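Local coordinates for nitrogenase molybdenum-iron protein alpha chain (Clostridium pasteurianum, PDB 4WES), which carries the iron-molybdenum cofactor and, with the beta chain, the [8Fe-7S] cluster of the nitrogenase component that reduces dinitrogen to ammonium, at residues Gly345-Ser348 and His349-Asn353; Lys432-His435 and Asp436-Leu440. All coordinates share one frame; numbering follows the deposited sequence.

Contact 1: Gly345-Ser348 and His349-Asn353. With ICS (iron-sulfur-molybdenum cluster with interstitial carbon), chain F.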
# COMPACT_ATOMS: atom_id res chain seq x y z
N GLY A 345 -30.59 -19.14 -13.88
CA GLY A 345 -31.36 -19.96 -14.74
C GLY A 345 -30.81 -21.32 -15.07
O GLY A 345 -31.51 -22.12 -15.68
N SER A 346 -29.56 -21.62 -14.68
CA SER A 346 -28.93 -22.90 -15.00
C SER A 346 -28.09 -23.46 -13.86
O SER A 346 -28.14 -24.65 -13.59
CB SER A 346 -28.09 -22.75 -16.28
OG SER A 346 -27.34 -23.90 -16.59
N ARG A 347 -27.28 -22.62 -13.22
CA ARG A 347 -26.19 -23.14 -12.38
C ARG A 347 -26.65 -23.80 -11.09
O ARG A 347 -25.94 -24.63 -10.53
CB ARG A 347 -25.16 -22.04 -12.12
CG ARG A 347 -24.37 -21.75 -13.39
CD ARG A 347 -23.37 -20.64 -13.15
NE ARG A 347 -22.64 -20.39 -14.40
CZ ARG A 347 -21.76 -19.43 -14.55
NH1 ARG A 347 -21.41 -18.66 -13.56
NH2 ARG A 347 -21.21 -19.26 -15.75
N SER A 348 -27.86 -23.49 -10.62
CA SER A 348 -28.42 -24.21 -9.47
C SER A 348 -28.45 -25.70 -9.73
O SER A 348 -28.35 -26.50 -8.80
CB SER A 348 -29.83 -23.71 -9.14
OG SER A 348 -29.84 -22.31 -9.06
N HIS A 349 -28.69 -26.05 -11.00
CA HIS A 349 -28.77 -27.44 -11.40
C HIS A 349 -27.39 -28.01 -11.76
O HIS A 349 -26.98 -29.08 -11.28
CB HIS A 349 -29.72 -27.59 -12.57
CG HIS A 349 -29.93 -29.00 -13.00
ND1 HIS A 349 -30.48 -29.33 -14.22
CD2 HIS A 349 -29.66 -30.16 -12.35
CE1 HIS A 349 -30.55 -30.65 -14.28
NE2 HIS A 349 -30.07 -31.18 -13.17
N THR A 350 -26.66 -27.28 -12.60
CA THR A 350 -25.43 -27.87 -13.14
C THR A 350 -24.34 -28.10 -12.08
O THR A 350 -23.51 -28.97 -12.27
CB THR A 350 -24.93 -27.08 -14.34
OG1 THR A 350 -24.75 -25.73 -13.94
CG2 THR A 350 -25.89 -27.20 -15.49
N TYR A 351 -24.35 -27.32 -10.98
CA TYR A 351 -23.39 -27.54 -9.89
C TYR A 351 -23.75 -28.69 -8.93
O TYR A 351 -22.94 -29.06 -8.08
CB TYR A 351 -23.15 -26.21 -9.12
CG TYR A 351 -22.11 -25.38 -9.83
CD1 TYR A 351 -20.79 -25.40 -9.40
CD2 TYR A 351 -22.42 -24.61 -10.94
CE1 TYR A 351 -19.82 -24.73 -10.10
CE2 TYR A 351 -21.44 -23.91 -11.66
CZ TYR A 351 -20.13 -23.97 -11.23
OH TYR A 351 -19.12 -23.36 -11.91
N MET A 352 -24.94 -29.26 -9.07
CA MET A 352 -25.39 -30.25 -8.09
C MET A 352 -24.53 -31.50 -8.07
O MET A 352 -24.25 -32.05 -6.99
CB MET A 352 -26.84 -30.64 -8.36
CG MET A 352 -27.80 -29.58 -7.85
SD MET A 352 -29.51 -30.00 -8.20
CE MET A 352 -30.33 -28.74 -7.22
N ASN A 353 -24.13 -32.03 -9.24
CA ASN A 353 -23.41 -33.29 -9.22
C ASN A 353 -22.04 -33.18 -8.56
O ASN A 353 -21.58 -34.13 -7.94
CB ASN A 353 -23.32 -33.93 -10.61
CG ASN A 353 -22.25 -33.30 -11.52
OD1 ASN A 353 -21.09 -33.69 -11.48
ND2 ASN A 353 -22.63 -32.33 -12.32
FE1 ICS F . -27.35 -19.22 -18.41
MO1 ICS F . -25.54 -14.58 -13.55
FE2 ICS F . -27.84 -16.79 -17.45
FE3 ICS F . -25.34 -17.72 -17.50
FE4 ICS F . -27.12 -18.78 -15.85
FE5 ICS F . -26.48 -17.06 -14.04
FE6 ICS F . -27.14 -15.08 -15.65
FE7 ICS F . -24.71 -16.00 -15.67
CX ICS F . -26.46 -16.95 -16.02
S1A ICS F . -29.09 -18.63 -17.02
S1B ICS F . -27.77 -15.28 -13.52
S2A ICS F . -26.66 -17.27 -19.32
S2B ICS F . -28.65 -14.73 -17.19
S3A ICS F . -27.20 -19.16 -13.65
S3B ICS F . -25.31 -13.83 -15.80
S4A ICS F . -25.59 -19.94 -17.10
S4B ICS F . -24.34 -16.59 -13.56
S5A ICS F . -23.34 -16.75 -17.23
O HOH W 1 -24.48 -24.31 -16.35
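Arg347 and Tyr351 run side by side in the same direction, the CB of Arg347 3.9 Å from CD2 of the tyrosine ring. With chi1 at -72° and the chain extended from CG to NE, the arginine reaches along the cofactor and lays one face of its guanidinium over sulfide S4B. NH1 is 3.6 Å from ICS S4B, and NH2 is close to S5A; a positive charge here would probably polarise the cluster. NH1 is also bonded to the carbonyl of Leu481. Ser346 keeps OG anti to its backbone N (chi1 174°), and one water joins that OG to Thr350 OG1, 2.9 Å from the former and 2.8 Å from the latter. Ser346 O accepts from both Thr350 N (3.2 Å) and His349 N in this first helical turn, whose N-cap is Ser346. The backbone N of Gly345 comes to 3.4 Å from ICS S3A, and those of Ser346 and Arg347 approach the same sulfide, so three successive peptide nitrogens face it. The contact follows strand 338-343 and passes through helix 347-350 into helix 352-357, with Ser348 and Met352 packed against strand 361-367 and Met430 of helix 430-433.

Contact 2: Lys432-His435 and Asp436-Leu440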
# COMPACT_ATOMS: atom_id res chain seq x y z
N LYS A 432 -35.66 -33.41 -11.18
CA LYS A 432 -35.38 -34.83 -11.34
C LYS A 432 -34.11 -35.22 -10.61
O LYS A 432 -34.01 -36.35 -10.09
CB LYS A 432 -35.26 -35.22 -12.80
CG LYS A 432 -36.54 -35.75 -13.42
CD LYS A 432 -37.05 -34.84 -14.52
CE LYS A 432 -37.80 -35.55 -15.64
NZ LYS A 432 -37.97 -34.56 -16.73
N GLU A 433 -33.14 -34.31 -10.57
CA GLU A 433 -31.84 -34.63 -9.99
C GLU A 433 -31.82 -34.50 -8.47
O GLU A 433 -30.95 -35.05 -7.82
CB GLU A 433 -30.78 -33.72 -10.63
CG GLU A 433 -29.35 -34.09 -10.27
CD GLU A 433 -28.33 -33.62 -11.27
OE1 GLU A 433 -28.68 -33.44 -12.44
OE2 GLU A 433 -27.17 -33.47 -10.84
N MET A 434 -32.78 -33.77 -7.90
CA MET A 434 -32.80 -33.51 -6.47
C MET A 434 -33.35 -34.71 -5.71
O MET A 434 -34.11 -35.53 -6.22
CB MET A 434 -33.68 -32.30 -6.20
CG MET A 434 -33.07 -31.05 -6.81
SD MET A 434 -34.06 -29.55 -6.65
CE MET A 434 -34.01 -29.29 -4.88
N HIS A 435 -32.93 -34.85 -4.47
CA HIS A 435 -33.44 -36.00 -3.75
C HIS A 435 -34.77 -35.71 -3.06
O HIS A 435 -35.23 -34.58 -2.99
CB HIS A 435 -32.39 -36.56 -2.81
CG HIS A 435 -32.08 -35.69 -1.65
ND1 HIS A 435 -32.92 -35.58 -0.56
CD2 HIS A 435 -30.97 -34.98 -1.34
CE1 HIS A 435 -32.37 -34.79 0.35
NE2 HIS A 435 -31.18 -34.41 -0.10
N ASP A 436 -35.42 -36.77 -2.61
CA ASP A 436 -36.72 -36.63 -1.97
C ASP A 436 -36.59 -35.82 -0.68
O ASP A 436 -35.58 -35.90 0.01
CB ASP A 436 -37.33 -38.00 -1.67
CG ASP A 436 -37.80 -38.72 -2.93
OD1 ASP A 436 -37.93 -38.06 -3.99
OD2 ASP A 436 -38.06 -39.95 -2.86
N GLY A 437 -37.61 -35.00 -0.40
CA GLY A 437 -37.65 -34.16 0.79
C GLY A 437 -37.02 -32.78 0.68
O GLY A 437 -36.92 -32.04 1.65
N THR A 438 -36.60 -32.43 -0.54
CA THR A 438 -35.98 -31.15 -0.83
C THR A 438 -37.02 -30.13 -1.30
O THR A 438 -38.13 -30.48 -1.69
CB THR A 438 -34.84 -31.34 -1.87
OG1 THR A 438 -35.36 -31.87 -3.08
CG2 THR A 438 -33.75 -32.21 -1.28
N ILE A 439 -36.62 -28.86 -1.28
CA ILE A 439 -37.51 -27.79 -1.62
C ILE A 439 -36.95 -26.94 -2.75
O ILE A 439 -35.75 -26.68 -2.82
CB ILE A 439 -37.84 -26.94 -0.37
CG1 ILE A 439 -39.00 -25.95 -0.57
CG2 ILE A 439 -36.61 -26.26 0.19
CD1 ILE A 439 -39.54 -25.41 0.73
N LEU A 440 -37.87 -26.51 -3.62
CA LEU A 440 -37.56 -25.62 -4.71
C LEU A 440 -38.26 -24.30 -4.47
O LEU A 440 -39.43 -24.28 -4.11
CB LEU A 440 -38.02 -26.22 -6.03
CG LEU A 440 -37.21 -27.46 -6.43
CD1 LEU A 440 -37.79 -28.75 -5.89
CD2 LEU A 440 -36.90 -27.55 -7.91
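Thr438 folds back on His435, setting its methyl over one face of the imidazole and its hydroxyl on the histidine carbonyl. CG2 lies 3.5 Å from the ring centroid and 16° off the normal, a CH-pi contact displaced toward the CE1 side of the ring. The other branch, OG1, donates to His435 O at 2.7 Å, in the carbonyl plane. Both branches are placed by chi1 of 61°, which sets OG1 between the backbone N and the carbonyl carbon.

The imidazole is held from its edge as well. ND1 donates to Asp436 O over 2.7 Å; the acceptor is close to the ring plane, whereas the donor stands above the carbonyl plane. NE2 is bonded to Asp361, so both ring nitrogens have partners and the rotation of the ring is fixed. This grip encloses a type II beta turn from His435 to Thr438, in which Gly437 takes up a positive phi.

On the buried side of the turn, Met434 crosses both Thr438 and Leu440 at a slant. Its chain bends at chi3 (67°), bringing CE to 3.4 Å from Thr438 OG1 while SD rests 3.7 Å from Leu440 CD2. The thioether thus lies on the inner side of the bend, against Thr438 and Leu440.

The segment leads from helix 430-433 into strand 439-441, which lies in the mixed sheet between strand 25-27, its antiparallel neighbour, and the parallel strand 361-367. Met434 also touches Ala365 of the latter and Met352 of helix 352-357.

Overall arrangement
Contacts 1 and 2 follow one another along the chain, with centres about 13 Å apart, and they meet directly. His349 NE2 and Glu433 OE1, 2.8 Å apart, form a probable hydrogen bond, while Met352 CE packs 3.6 Å from Met434 CG. Helices 347-350 and 352-357 are thereby joined to the end of helix 430-433 and the turn beyond it. Only contact 1 belongs to the cofactor pocket: the side chain of Ser346 is about 4 Å from that of Cys262, and that of Arg347 about 5 Å from that of His482, the two protein ligands of the iron-molybdenum cofactor. Contact 2 lies away from the clusters; its centre is about 21 Å from that of the chain, against about 10 Å for the centre of contact 1.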